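Local coordinates for protein protelomerase (Agrobacterium tumefaciens, PDB 4F43) that generates and protects the closed hairpin ends of the linear chromosome by binding and probably resolving its DNA termini, at residues R125-I130 with Y262-L267; I143-I148 with L239-T244; S219-L224 with S234-L239. The protein carries 1 engineered substitution. All coordinates share one frame; numbering follows the deposited sequence.

Interaction 1. Residues R125-I130 with Y262-L267; sequences RQVLKI and YGLRHL. With nucleotides of chain B.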
loop_
_atom_site.group_PDB
_atom_site.type_symbol
_atom_site.label_atom_id
_atom_site.label_comp_id
_atom_site.label_asym_id
_atom_site.label_seq_id
_atom_site.Cartn_x
_atom_site.Cartn_y
_atom_site.Cartn_z
ATOM N N ARG A 125 -3.371 -22.975 -5.079
ATOM C CA ARG A 125 -3.768 -23.765 -3.916
ATOM C C ARG A 125 -2.567 -24.036 -3.018
ATOM O O ARG A 125 -2.668 -23.999 -1.788
ATOM C CB ARG A 125 -4.402 -25.088 -4.352
ATOM C CG ARG A 125 -5.711 -24.940 -5.110
ATOM C CD ARG A 125 -6.261 -26.297 -5.521
ATOM N NE ARG A 125 -7.593 -26.193 -6.111
ATOM C CZ ARG A 125 -8.724 -26.252 -5.416
ATOM N NH1 ARG A 125 -8.685 -26.414 -4.100
ATOM N NH2 ARG A 125 -9.892 -26.148 -6.035
ATOM N N GLN A 126 -1.428 -24.303 -3.649
ATOM C CA GLN A 126 -0.189 -24.555 -2.928
ATOM C C GLN A 126 0.248 -23.309 -2.169
ATOM O O GLN A 126 0.720 -23.400 -1.040
ATOM C CB GLN A 126 0.911 -24.997 -3.891
ATOM C CG GLN A 126 0.522 -26.172 -4.770
ATOM C CD GLN A 126 1.700 -26.750 -5.527
ATOM O OE1 GLN A 126 2.812 -26.823 -5.004
ATOM N NE2 GLN A 126 1.464 -27.160 -6.767
ATOM N N VAL A 127 0.083 -22.148 -2.795
ATOM C CA VAL A 127 0.429 -20.878 -2.166
ATOM C C VAL A 127 -0.464 -20.613 -0.955
ATOM O O VAL A 127 0.018 -20.227 0.116
ATOM C CB VAL A 127 0.300 -19.706 -3.161
ATOM C CG1 VAL A 127 0.521 -18.376 -2.454
ATOM C CG2 VAL A 127 1.278 -19.873 -4.312
ATOM N N LEU A 128 -1.765 -20.822 -1.137
ATOM C CA LEU A 128 -2.729 -20.678 -0.050
ATOM C C LEU A 128 -2.373 -21.594 1.115
ATOM O O LEU A 128 -2.438 -21.192 2.282
ATOM C CB LEU A 128 -4.143 -20.985 -0.545
ATOM C CG LEU A 128 -4.731 -20.010 -1.566
ATOM C CD1 LEU A 128 -6.036 -20.544 -2.132
ATOM C CD2 LEU A 128 -4.938 -18.645 -0.930
ATOM N N LYS A 129 -1.991 -22.825 0.790
ATOM C CA LYS A 129 -1.571 -23.784 1.803
ATOM C C LYS A 129 -0.313 -23.303 2.522
ATOM O O LYS A 129 -0.183 -23.466 3.736
ATOM C CB LYS A 129 -1.327 -25.158 1.178
ATOM C CG LYS A 129 -0.901 -26.218 2.180
ATOM C CD LYS A 129 -1.998 -26.486 3.199
ATOM C CE LYS A 129 -1.456 -27.216 4.417
ATOM N NZ LYS A 129 -0.674 -28.430 4.048
ATOM N N ILE A 130 0.607 -22.709 1.768
ATOM C CA ILE A 130 1.838 -22.172 2.339
ATOM C C ILE A 130 1.535 -21.061 3.336
ATOM O O ILE A 130 2.101 -21.032 4.429
ATOM C CB ILE A 130 2.801 -21.646 1.251
ATOM C CG1 ILE A 130 3.377 -22.805 0.438
ATOM C CG2 ILE A 130 3.942 -20.858 1.876
ATOM C CD1 ILE A 130 4.283 -22.367 -0.692
ATOM N N TYR A 262 2.234 -8.101 -2.487
ATOM C CA TYR A 262 0.945 -7.525 -2.858
ATOM C C TYR A 262 0.141 -8.437 -3.785
ATOM O O TYR A 262 -1.068 -8.268 -3.940
ATOM C CB TYR A 262 1.123 -6.140 -3.485
ATOM C CG TYR A 262 -0.047 -5.211 -3.241
ATOM C CD1 TYR A 262 -0.099 -4.412 -2.106
ATOM C CD2 TYR A 262 -1.103 -5.139 -4.141
ATOM C CE1 TYR A 262 -1.168 -3.563 -1.876
ATOM C CE2 TYR A 262 -2.176 -4.294 -3.919
ATOM C CZ TYR A 262 -2.203 -3.509 -2.786
ATOM O OH TYR A 262 -3.268 -2.666 -2.562
ATOM N N GLY A 263 0.816 -9.406 -4.394
ATOM C CA GLY A 263 0.150 -10.376 -5.245
ATOM C C GLY A 263 -0.819 -11.238 -4.458
ATOM O O GLY A 263 -1.812 -11.732 -4.996
ATOM N N LEU A 264 -0.528 -11.411 -3.172
ATOM C CA LEU A 264 -1.376 -12.195 -2.282
ATOM C C LEU A 264 -2.729 -11.523 -2.071
ATOM O O LEU A 264 -3.721 -12.185 -1.779
ATOM C CB LEU A 264 -0.679 -12.402 -0.936
ATOM C CG LEU A 264 0.667 -13.128 -0.974
ATOM C CD1 LEU A 264 1.292 -13.172 0.412
ATOM C CD2 LEU A 264 0.497 -14.531 -1.531
ATOM N N ARG A 265 -2.757 -10.202 -2.218
ATOM C CA ARG A 265 -3.988 -9.432 -2.089
ATOM C C ARG A 265 -4.862 -9.637 -3.325
ATOM O O ARG A 265 -6.079 -9.823 -3.223
ATOM C CB ARG A 265 -3.659 -7.949 -1.894
ATOM C CG ARG A 265 -4.830 -7.078 -1.474
ATOM C CD ARG A 265 -4.329 -5.817 -0.782
ATOM N NE ARG A 265 -5.334 -4.759 -0.737
ATOM C CZ ARG A 265 -6.226 -4.611 0.238
ATOM N NH1 ARG A 265 -6.249 -5.459 1.256
ATOM N NH2 ARG A 265 -7.100 -3.613 0.189
ATOM N N HIS A 266 -4.224 -9.607 -4.492
ATOM C CA HIS A 266 -4.895 -9.898 -5.753
ATOM C C HIS A 266 -5.483 -11.305 -5.730
ATOM O O HIS A 266 -6.664 -11.505 -6.034
ATOM C CB HIS A 266 -3.909 -9.778 -6.919
ATOM C CG HIS A 266 -3.430 -8.382 -7.171
ATOM N ND1 HIS A 266 -2.742 -8.030 -8.311
ATOM C CD2 HIS A 266 -3.540 -7.252 -6.433
ATOM C CE1 HIS A 266 -2.448 -6.742 -8.267
ATOM N NE2 HIS A 266 -2.920 -6.247 -7.137
ATOM N N LEU A 267 -4.648 -12.274 -5.366
ATOM C CA LEU A 267 -5.072 -13.666 -5.285
ATOM C C LEU A 267 -6.190 -13.839 -4.260
ATOM O O LEU A 267 -7.114 -14.627 -4.462
ATOM C CB LEU A 267 -3.887 -14.567 -4.933
ATOM C CG LEU A 267 -4.165 -16.071 -4.917
ATOM C CD1 LEU A 267 -4.678 -16.533 -6.273
ATOM C CD2 LEU A 267 -2.917 -16.843 -4.518
ATOM P P DA B 13 -0.960 -2.353 -8.345
ATOM O OP1 DA B 13 -0.843 -3.657 -7.653
ATOM O OP2 DA B 13 -1.350 -2.304 -9.770
ATOM O "O5'" DA B 13 -1.982 -1.438 -7.525
ATOM C "C5'" DA B 13 -1.711 -1.119 -6.167
ATOM C "C4'" DA B 13 -2.798 -0.222 -5.604
ATOM O "O4'" DA B 13 -2.360 1.159 -5.668
ATOM C "C3'" DA B 13 -4.126 -0.275 -6.351
ATOM O "O3'" DA B 13 -5.197 -0.140 -5.427
ATOM C "C2'" DA B 13 -4.044 0.929 -7.281
ATOM C "C1'" DA B 13 -3.307 1.921 -6.391
ATOM N N9 DA B 13 -2.590 2.965 -7.115
ATOM C C8 DA B 13 -2.105 2.919 -8.391
ATOM N N7 DA B 13 -1.501 4.022 -8.765
ATOM C C5 DA B 13 -1.596 4.849 -7.657
ATOM C C6 DA B 13 -1.152 6.161 -7.398
ATOM N N6 DA B 13 -0.491 6.922 -8.279
ATOM N N1 DA B 13 -1.420 6.674 -6.181
ATOM C C2 DA B 13 -2.081 5.934 -5.287
ATOM N N3 DA B 13 -2.544 4.694 -5.414
ATOM C C4 DA B 13 -2.265 4.208 -6.632
ATOM P P DT B 23 2.274 -1.055 2.303
ATOM O OP1 DT B 23 1.464 -2.197 2.780
ATOM O OP2 DT B 23 3.385 -0.541 3.132
ATOM O "O5'" DT B 23 2.863 -1.418 0.862
ATOM C "C5'" DT B 23 2.018 -1.989 -0.130
ATOM C "C4'" DT B 23 2.764 -2.156 -1.443
ATOM O "O4'" DT B 23 3.299 -0.872 -1.856
ATOM C "C3'" DT B 23 3.957 -3.110 -1.401
ATOM O "O3'" DT B 23 3.975 -3.908 -2.581
ATOM C "C2'" DT B 23 5.155 -2.172 -1.352
ATOM C "C1'" DT B 23 4.644 -1.055 -2.248
ATOM N N1 DT B 23 5.383 0.233 -2.120
ATOM C C2 DT B 23 6.083 0.694 -3.209
ATOM O O2 DT B 23 6.128 0.102 -4.271
ATOM N N3 DT B 23 6.732 1.882 -3.011
ATOM C C4 DT B 23 6.757 2.645 -1.862
ATOM O O4 DT B 23 7.380 3.703 -1.799
ATOM C C5 DT B 23 6.004 2.106 -0.755
ATOM C C7 DT B 23 5.950 2.837 0.553
ATOM C C6 DT B 23 5.364 0.942 -0.936
ATOM P P DG B 24 5.068 -5.074 -2.757
ATOM O OP1 DG B 24 4.453 -6.159 -3.555
ATOM O OP2 DG B 24 5.642 -5.365 -1.424
ATOM O "O5'" DG B 24 6.209 -4.390 -3.642
ATOM C "C5'" DG B 24 5.975 -4.147 -5.024
ATOM C "C4'" DG B 24 7.220 -3.603 -5.703
ATOM O "O4'" DG B 24 7.550 -2.300 -5.155
ATOM C "C3'" DG B 24 8.482 -4.451 -5.538
ATOM O "O3'" DG B 24 9.163 -4.512 -6.787
ATOM C "C2'" DG B 24 9.294 -3.672 -4.507
ATOM C "C1'" DG B 24 8.947 -2.263 -4.952
ATOM N N9 DG B 24 9.291 -1.211 -3.997
ATOM C C8 DG B 24 8.821 -1.021 -2.719
ATOM N N7 DG B 24 9.335 0.026 -2.129
ATOM C C5 DG B 24 10.199 0.566 -3.075
ATOM C C6 DG B 24 11.040 1.706 -3.023
ATOM O O6 DG B 24 11.202 2.509 -2.092
ATOM N N1 DG B 24 11.745 1.881 -4.215
ATOM C C2 DG B 24 11.649 1.058 -5.313
ATOM N N2 DG B 24 12.400 1.375 -6.374
ATOM N N3 DG B 24 10.868 -0.008 -5.374
ATOM C C4 DG B 24 10.178 -0.189 -4.225
#
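Val127 of helix 124-134 presses one methyl against two leucines of helix 263-276, an all-apolar join in the largely helical telomere resolvase catalytic domain. Its CG1 lies 4.0 Å from Leu264 CD2 and 4.3 Å from Leu267 CD2; chi1 at 174° turns this methyl opposite the backbone N and out to both leucines. Leu128 adds its tip, CD2, at 4.5 Å from Leu267 CD2. The short segment axes stay 11.8 Å apart and cross at -114°, so only side-chain ends meet. Phe249 packs on Val127, while Met150 and Ile148 of helix 140-151 cover Leu128 and Leu264, respectively.

Tyr262, leading into helix 263-276, and His266 face the DNA. Tyr262 and Arg265 have the spacing of the His-x-x-Arg motif of tyrosine recombinases, a resemblance consistent with a place at the active centre. Tyr262 N donates to OP1 of DG24 of chain B at 3.1 Å (angle 146°), and Tyr262 OH is hydrogen-bonded to Tyr304 OH. The Tyr262 ring meets the backbone of two nucleotides, its CD1 3.7 Å from C4' of DT23 of chain B. Beside it, His266 presents the edge of its imidazole to DA13 of chain B, with NE2 3.4 Å from OP1.

Interaction 2. Residues I143-I148 with L239-T244; sequences IGIGLI and LLLRDT. With nucleotides of chain B.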
loop_
_atom_site.group_PDB
_atom_site.type_symbol
_atom_site.label_atom_id
_atom_site.label_comp_id
_atom_site.label_asym_id
_atom_site.label_seq_id
_atom_site.Cartn_x
_atom_site.Cartn_y
_atom_site.Cartn_z
ATOM N N ILE A 143 4.114 -15.286 10.121
ATOM C CA ILE A 143 2.719 -15.117 10.507
ATOM C C ILE A 143 2.110 -13.939 9.757
ATOM O O ILE A 143 0.955 -13.990 9.332
ATOM C CB ILE A 143 2.577 -14.875 12.023
ATOM C CG1 ILE A 143 3.261 -15.991 12.813
ATOM C CG2 ILE A 143 1.110 -14.767 12.413
ATOM C CD1 ILE A 143 3.123 -15.843 14.311
ATOM N N GLY A 144 2.901 -12.884 9.591
ATOM C CA GLY A 144 2.477 -11.721 8.833
ATOM C C GLY A 144 2.189 -12.056 7.382
ATOM O O GLY A 144 1.147 -11.678 6.851
ATOM N N ILE A 145 3.115 -12.771 6.748
ATOM C CA ILE A 145 2.949 -13.201 5.362
ATOM C C ILE A 145 1.685 -14.036 5.184
ATOM O O ILE A 145 0.865 -13.769 4.300
ATOM C CB ILE A 145 4.149 -14.040 4.891
ATOM C CG1 ILE A 145 5.451 -13.267 5.087
ATOM C CG2 ILE A 145 3.976 -14.449 3.435
ATOM C CD1 ILE A 145 6.676 -14.143 5.069
ATOM N N GLY A 146 1.538 -15.049 6.032
ATOM C CA GLY A 146 0.374 -15.913 5.998
ATOM C C GLY A 146 -0.910 -15.138 6.212
ATOM O O GLY A 146 -1.945 -15.454 5.626
ATOM N N LEU A 147 -0.839 -14.113 7.057
ATOM C CA LEU A 147 -1.987 -13.259 7.325
ATOM C C LEU A 147 -2.347 -12.449 6.084
ATOM O O LEU A 147 -3.522 -12.260 5.782
ATOM C CB LEU A 147 -1.700 -12.332 8.507
ATOM C CG LEU A 147 -2.774 -12.262 9.593
ATOM C CD1 LEU A 147 -3.326 -13.645 9.881
ATOM C CD2 LEU A 147 -2.195 -11.650 10.858
ATOM N N ILE A 148 -1.329 -11.978 5.369
ATOM C CA ILE A 148 -1.544 -11.275 4.110
ATOM C C ILE A 148 -2.213 -12.202 3.104
ATOM O O ILE A 148 -3.137 -11.803 2.395
ATOM C CB ILE A 148 -0.221 -10.754 3.511
ATOM C CG1 ILE A 148 0.429 -9.737 4.447
ATOM C CG2 ILE A 148 -0.458 -10.130 2.143
ATOM C CD1 ILE A 148 1.753 -9.203 3.945
ATOM N N LEU A 239 12.864 -4.915 2.839
ATOM C CA LEU A 239 13.771 -5.816 2.130
ATOM C C LEU A 239 13.707 -7.253 2.649
ATOM O O LEU A 239 13.781 -8.204 1.869
ATOM C CB LEU A 239 15.213 -5.297 2.182
ATOM C CG LEU A 239 15.579 -4.117 1.273
ATOM C CD1 LEU A 239 15.054 -4.338 -0.139
ATOM C CD2 LEU A 239 15.089 -2.790 1.838
ATOM N N LEU A 240 13.571 -7.402 3.962
ATOM C CA LEU A 240 13.481 -8.720 4.582
ATOM C C LEU A 240 12.217 -9.445 4.128
ATOM O O LEU A 240 12.258 -10.618 3.748
ATOM C CB LEU A 240 13.498 -8.594 6.106
ATOM C CG LEU A 240 13.516 -9.898 6.905
ATOM C CD1 LEU A 240 14.767 -10.699 6.590
ATOM C CD2 LEU A 240 13.421 -9.613 8.397
ATOM N N LEU A 241 11.096 -8.730 4.173
ATOM C CA LEU A 241 9.814 -9.248 3.713
ATOM C C LEU A 241 9.912 -9.621 2.238
ATOM O O LEU A 241 9.443 -10.684 1.813
ATOM C CB LEU A 241 8.725 -8.190 3.915
ATOM C CG LEU A 241 7.267 -8.562 3.632
ATOM C CD1 LEU A 241 6.720 -9.473 4.717
ATOM C CD2 LEU A 241 6.416 -7.309 3.506
ATOM N N ARG A 242 10.540 -8.738 1.468
ATOM C CA ARG A 242 10.720 -8.936 0.036
ATOM C C ARG A 242 11.489 -10.214 -0.278
ATOM O O ARG A 242 11.077 -10.993 -1.131
ATOM C CB ARG A 242 11.430 -7.732 -0.586
ATOM C CG ARG A 242 11.864 -7.938 -2.026
ATOM C CD ARG A 242 12.322 -6.628 -2.643
ATOM N NE ARG A 242 12.955 -6.824 -3.944
ATOM C CZ ARG A 242 14.269 -6.860 -4.136
ATOM N NH1 ARG A 242 15.094 -6.710 -3.109
ATOM N NH2 ARG A 242 14.760 -7.040 -5.354
ATOM N N ASP A 243 12.604 -10.429 0.414
ATOM C CA ASP A 243 13.425 -11.614 0.168
ATOM C C ASP A 243 12.814 -12.897 0.726
ATOM O O ASP A 243 13.036 -13.984 0.186
ATOM C CB ASP A 243 14.846 -11.415 0.698
ATOM C CG ASP A 243 15.789 -10.884 -0.361
ATOM O OD1 ASP A 243 15.869 -9.648 -0.525
ATOM O OD2 ASP A 243 16.448 -11.703 -1.036
ATOM N N THR A 244 12.049 -12.774 1.805
ATOM C CA THR A 244 11.351 -13.928 2.358
ATOM C C THR A 244 10.254 -14.383 1.397
ATOM O O THR A 244 10.066 -15.583 1.181
ATOM C CB THR A 244 10.766 -13.636 3.748
ATOM O OG1 THR A 244 11.802 -13.158 4.614
ATOM C CG2 THR A 244 10.159 -14.899 4.338
ATOM P P DT B 25 10.327 -5.596 -7.028
ATOM O OP1 DT B 25 9.984 -6.370 -8.241
ATOM O OP2 DT B 25 10.571 -6.301 -5.750
ATOM O "O5'" DT B 25 11.611 -4.699 -7.355
ATOM C "C5'" DT B 25 11.597 -3.867 -8.511
ATOM C "C4'" DT B 25 12.795 -2.932 -8.563
ATOM O "O4'" DT B 25 12.795 -2.050 -7.411
ATOM C "C3'" DT B 25 14.167 -3.610 -8.574
ATOM O "O3'" DT B 25 14.936 -3.110 -9.668
ATOM C "C2'" DT B 25 14.777 -3.221 -7.229
ATOM C "C1'" DT B 25 14.137 -1.858 -7.023
ATOM N N1 DT B 25 14.166 -1.356 -5.621
ATOM C C2 DT B 25 14.961 -0.274 -5.314
ATOM O O2 DT B 25 15.654 0.301 -6.133
ATOM N N3 DT B 25 14.913 0.110 -3.999
ATOM C C4 DT B 25 14.170 -0.463 -2.985
ATOM O O4 DT B 25 14.201 -0.035 -1.835
ATOM C C5 DT B 25 13.359 -1.590 -3.378
ATOM C C7 DT B 25 12.506 -2.296 -2.366
ATOM C C6 DT B 25 13.396 -1.976 -4.661
#
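Ile145 reaches from helix 140-151 to Leu241 and Thr244 of helix 230-248, a packing of two helices inside the catalytic domain of the telomere resolvase family. The backbones come closest at Ile145 and Leu241, whose CA atoms are 8.1 Å apart. From CB, which faces the partner helix, the chain of Ile145 divides. The branch that does the touching is CG1, set beside the backbone N by chi1 of -55°; it passes Leu241 CD1 at 4.0 Å, the two side chains sliding by each other in opposite directions. Beyond it the terminal CD1 meets Thr244 CG2 at 3.6 Å, the closest approach of the two segments.

Thr244 is split between two tasks. Its methyl points at Ile145, whereas its hydroxyl turns back and donates to Leu240 O at 2.7 Å, from 38° out of the carbonyl plane. Thr244 N binds the same Leu240 O from the opposite face, so two donors of one residue grip this oxygen, and the hydroxyl bond holds the threonine's first torsion so that CG2 faces Ile145. Leu141 packs on both Leu241 and Thr244, and Phe159 of helix 155-161 and Pro261 add to the cover of Leu241.

The DNA is met by other residues of helix 230-248. Arg242, extended from CG to NE, brings the edge of its guanidinium to a phosphate: NE donates to OP2 of DT25 of chain B at 3.0 Å with an angle of 146°. Asp243 is a looser, charge-only neighbour of Arg242, its OD1 lying well out of the guanidinium plane. At the beginning of the segment, where the helix is kinked, Leu239 CD1 touches the thymine methyl C7 of DT25 of chain B at 4.0 Å.

Interaction 3. Residues S219-L224 with S234-L239; sequences SGQGKL and SSETRL. With nucleotides of chain B.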
loop_
_atom_site.group_PDB
_atom_site.type_symbol
_atom_site.label_atom_id
_atom_site.label_comp_id
_atom_site.label_asym_id
_atom_site.label_seq_id
_atom_site.Cartn_x
_atom_site.Cartn_y
_atom_site.Cartn_z
ATOM N N SER A 219 3.952 -10.450 20.316
ATOM C CA SER A 219 5.377 -10.705 20.150
ATOM C C SER A 219 6.170 -9.412 20.313
ATOM O O SER A 219 5.599 -8.322 20.322
ATOM C CB SER A 219 5.658 -11.337 18.785
ATOM O OG SER A 219 5.204 -10.505 17.732
ATOM N N GLY A 220 7.487 -9.537 20.442
ATOM C CA GLY A 220 8.353 -8.384 20.610
ATOM C C GLY A 220 8.413 -7.520 19.366
ATOM O O GLY A 220 8.166 -6.312 19.420
ATOM N N GLN A 221 8.741 -8.146 18.240
ATOM C CA GLN A 221 8.781 -7.455 16.957
ATOM C C GLN A 221 7.396 -6.923 16.600
ATOM O O GLN A 221 7.267 -5.926 15.892
ATOM C CB GLN A 221 9.290 -8.394 15.861
ATOM C CG GLN A 221 9.444 -7.738 14.499
ATOM C CD GLN A 221 10.432 -6.589 14.517
ATOM O OE1 GLN A 221 11.544 -6.720 15.027
ATOM N NE2 GLN A 221 10.028 -5.452 13.964
ATOM N N GLY A 222 6.365 -7.597 17.102
ATOM C CA GLY A 222 4.996 -7.158 16.911
ATOM C C GLY A 222 4.722 -5.848 17.624
ATOM O O GLY A 222 4.063 -4.962 17.082
ATOM N N LYS A 223 5.230 -5.725 18.847
ATOM C CA LYS A 223 5.105 -4.485 19.604
ATOM C C LYS A 223 5.966 -3.398 18.977
ATOM O O LYS A 223 5.628 -2.216 19.026
ATOM C CB LYS A 223 5.511 -4.696 21.064
ATOM C CG LYS A 223 4.552 -5.565 21.860
ATOM C CD LYS A 223 3.153 -4.968 21.878
ATOM C CE LYS A 223 3.139 -3.589 22.524
ATOM N NZ LYS A 223 1.796 -2.948 22.428
ATOM N N LEU A 224 7.084 -3.812 18.389
ATOM C CA LEU A 224 7.975 -2.889 17.699
ATOM C C LEU A 224 7.332 -2.376 16.409
ATOM O O LEU A 224 7.663 -1.294 15.926
ATOM C CB LEU A 224 9.312 -3.572 17.401
ATOM C CG LEU A 224 10.395 -2.757 16.686
ATOM C CD1 LEU A 224 10.680 -1.463 17.432
ATOM C CD2 LEU A 224 11.666 -3.579 16.531
ATOM N N SER A 234 9.030 0.657 6.379
ATOM C CA SER A 234 9.809 0.390 5.177
ATOM C C SER A 234 11.249 0.035 5.528
ATOM O O SER A 234 11.711 -1.071 5.241
ATOM C CB SER A 234 9.778 1.595 4.233
ATOM O OG SER A 234 8.469 1.820 3.734
ATOM N N SER A 235 11.947 0.971 6.167
ATOM C CA SER A 235 13.351 0.773 6.519
ATOM C C SER A 235 13.566 -0.430 7.439
ATOM O O SER A 235 14.629 -1.050 7.425
ATOM C CB SER A 235 13.923 2.037 7.166
ATOM O OG SER A 235 13.858 3.141 6.278
ATOM N N GLU A 236 12.548 -0.758 8.230
ATOM C CA GLU A 236 12.636 -1.857 9.186
ATOM C C GLU A 236 12.439 -3.228 8.543
ATOM O O GLU A 236 13.174 -4.170 8.842
ATOM C CB GLU A 236 11.606 -1.671 10.304
ATOM C CG GLU A 236 11.537 -2.815 11.303
ATOM C CD GLU A 236 12.489 -2.635 12.468
ATOM O OE1 GLU A 236 12.027 -2.212 13.549
ATOM O OE2 GLU A 236 13.695 -2.918 12.306
ATOM N N THR A 237 11.454 -3.338 7.657
ATOM C CA THR A 237 10.987 -4.654 7.223
ATOM C C THR A 237 11.022 -4.910 5.710
ATOM O O THR A 237 11.164 -6.057 5.288
ATOM C CB THR A 237 9.558 -4.921 7.762
ATOM O OG1 THR A 237 9.505 -4.590 9.154
ATOM C CG2 THR A 237 9.160 -6.379 7.580
ATOM N N ARG A 238 10.915 -3.851 4.907
ATOM C CA ARG A 238 10.695 -3.983 3.457
ATOM C C ARG A 238 11.544 -5.038 2.737
ATOM O O ARG A 238 11.006 -5.944 2.101
ATOM C CB ARG A 238 10.856 -2.635 2.750
ATOM C CG ARG A 238 10.426 -2.656 1.291
ATOM C CD ARG A 238 8.925 -2.857 1.176
ATOM N NE ARG A 238 8.185 -1.698 1.668
ATOM C CZ ARG A 238 6.883 -1.695 1.930
ATOM N NH1 ARG A 238 6.165 -2.797 1.756
ATOM N NH2 ARG A 238 6.297 -0.591 2.374
ATOM N N LEU A 239 12.864 -4.915 2.839
ATOM C CA LEU A 239 13.771 -5.816 2.130
ATOM C C LEU A 239 13.707 -7.253 2.649
ATOM O O LEU A 239 13.781 -8.204 1.869
ATOM C CB LEU A 239 15.213 -5.297 2.182
ATOM C CG LEU A 239 15.579 -4.117 1.273
ATOM C CD1 LEU A 239 15.054 -4.338 -0.139
ATOM C CD2 LEU A 239 15.089 -2.790 1.838
ATOM P P DT B 23 2.274 -1.055 2.303
ATOM O OP1 DT B 23 1.464 -2.197 2.780
ATOM O OP2 DT B 23 3.385 -0.541 3.132
ATOM O "O5'" DT B 23 2.863 -1.418 0.862
ATOM C "C5'" DT B 23 2.018 -1.989 -0.130
ATOM C "C4'" DT B 23 2.764 -2.156 -1.443
ATOM O "O4'" DT B 23 3.299 -0.872 -1.856
ATOM C "C3'" DT B 23 3.957 -3.110 -1.401
ATOM O "O3'" DT B 23 3.975 -3.908 -2.581
ATOM C "C2'" DT B 23 5.155 -2.172 -1.352
ATOM C "C1'" DT B 23 4.644 -1.055 -2.248
ATOM N N1 DT B 23 5.383 0.233 -2.120
ATOM C C2 DT B 23 6.083 0.694 -3.209
ATOM O O2 DT B 23 6.128 0.102 -4.271
ATOM N N3 DT B 23 6.732 1.882 -3.011
ATOM C C4 DT B 23 6.757 2.645 -1.862
ATOM O O4 DT B 23 7.380 3.703 -1.799
ATOM C C5 DT B 23 6.004 2.106 -0.755
ATOM C C7 DT B 23 5.950 2.837 0.553
ATOM C C6 DT B 23 5.364 0.942 -0.936
#
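Gln221 and Glu236 bring an amide and a carboxylate toward each other from opposite directions, their planes 88° apart. Gln221 NE2 and Glu236 OE1 stay 3.8 Å apart, too far for a hydrogen bond, and the attraction is at most a loose polar one. The same OE1 lies against Leu224, 3.3 Å from CD2 and 3.6 Å from CG, where the leucine crosses the glutamate at about a right angle. Both glutamine and glutamate chains bend at their second torsion (89° in Glu236), which carries their ends across the gap between the helices.

Arg238, the third flat group, belongs to the DNA. One face of its guanidinium takes the sugar of DT23 of chain B, with NH1 3.3 Å from C2', displaced toward the rim. At the edge, NH2 donates in plane to OP2 of the same nucleotide at 3.0 Å, nearly straight at 175°. Bends at chi2 and chi3 bring the guanidinium round to this position, and Ile230 and Phe233 pack on the side chain.

Helices 220-225 and 230-248 follow each other in the chain across a short connection, and Trp225 NE1 is hydrogen-bonded to Thr237 OG1. Ser219 is the N-cap of the first: its OG accepts a weak bond from Gly222 N at 3.2 Å and is also hydrogen-bonded to Leu216 O.

The join between the segments is thus a surface contact without a hydrogen bond or ion pair, resting on van der Waals touch and weak polar attraction. The straight bond of Arg238 goes instead to the phosphate of DT23 of chain B, where opposite charges would add to the attraction, while the guanidinium face lies on the sugar, a grip mainly on the sugar-phosphate backbone.

Interactions 1 and 2 are neighbours, their centres 12 Å apart, and join directly: Leu264 CB rests 3.8 Å from Ile148 CG2, and Leu264 CD1 4.0 Å from Ile145 O. Helix 140-151 thus lies against both DNA-facing helices, 230-248 and 263-276. Interactions 2 and 3 share Leu239 on helix 230-248, with centres 11 Å apart, whereas interactions 1 and 3 are 22 Å apart between centres and do not touch. What unites all three is one DNA strand, chain B: Arg238, Tyr262 and Arg242 bind the phosphates of the successive nucleotides DT23, DG24 and DT25, so helix 230-248 and the residue leading into helix 263-276 line up along the backbone of three nucleotides.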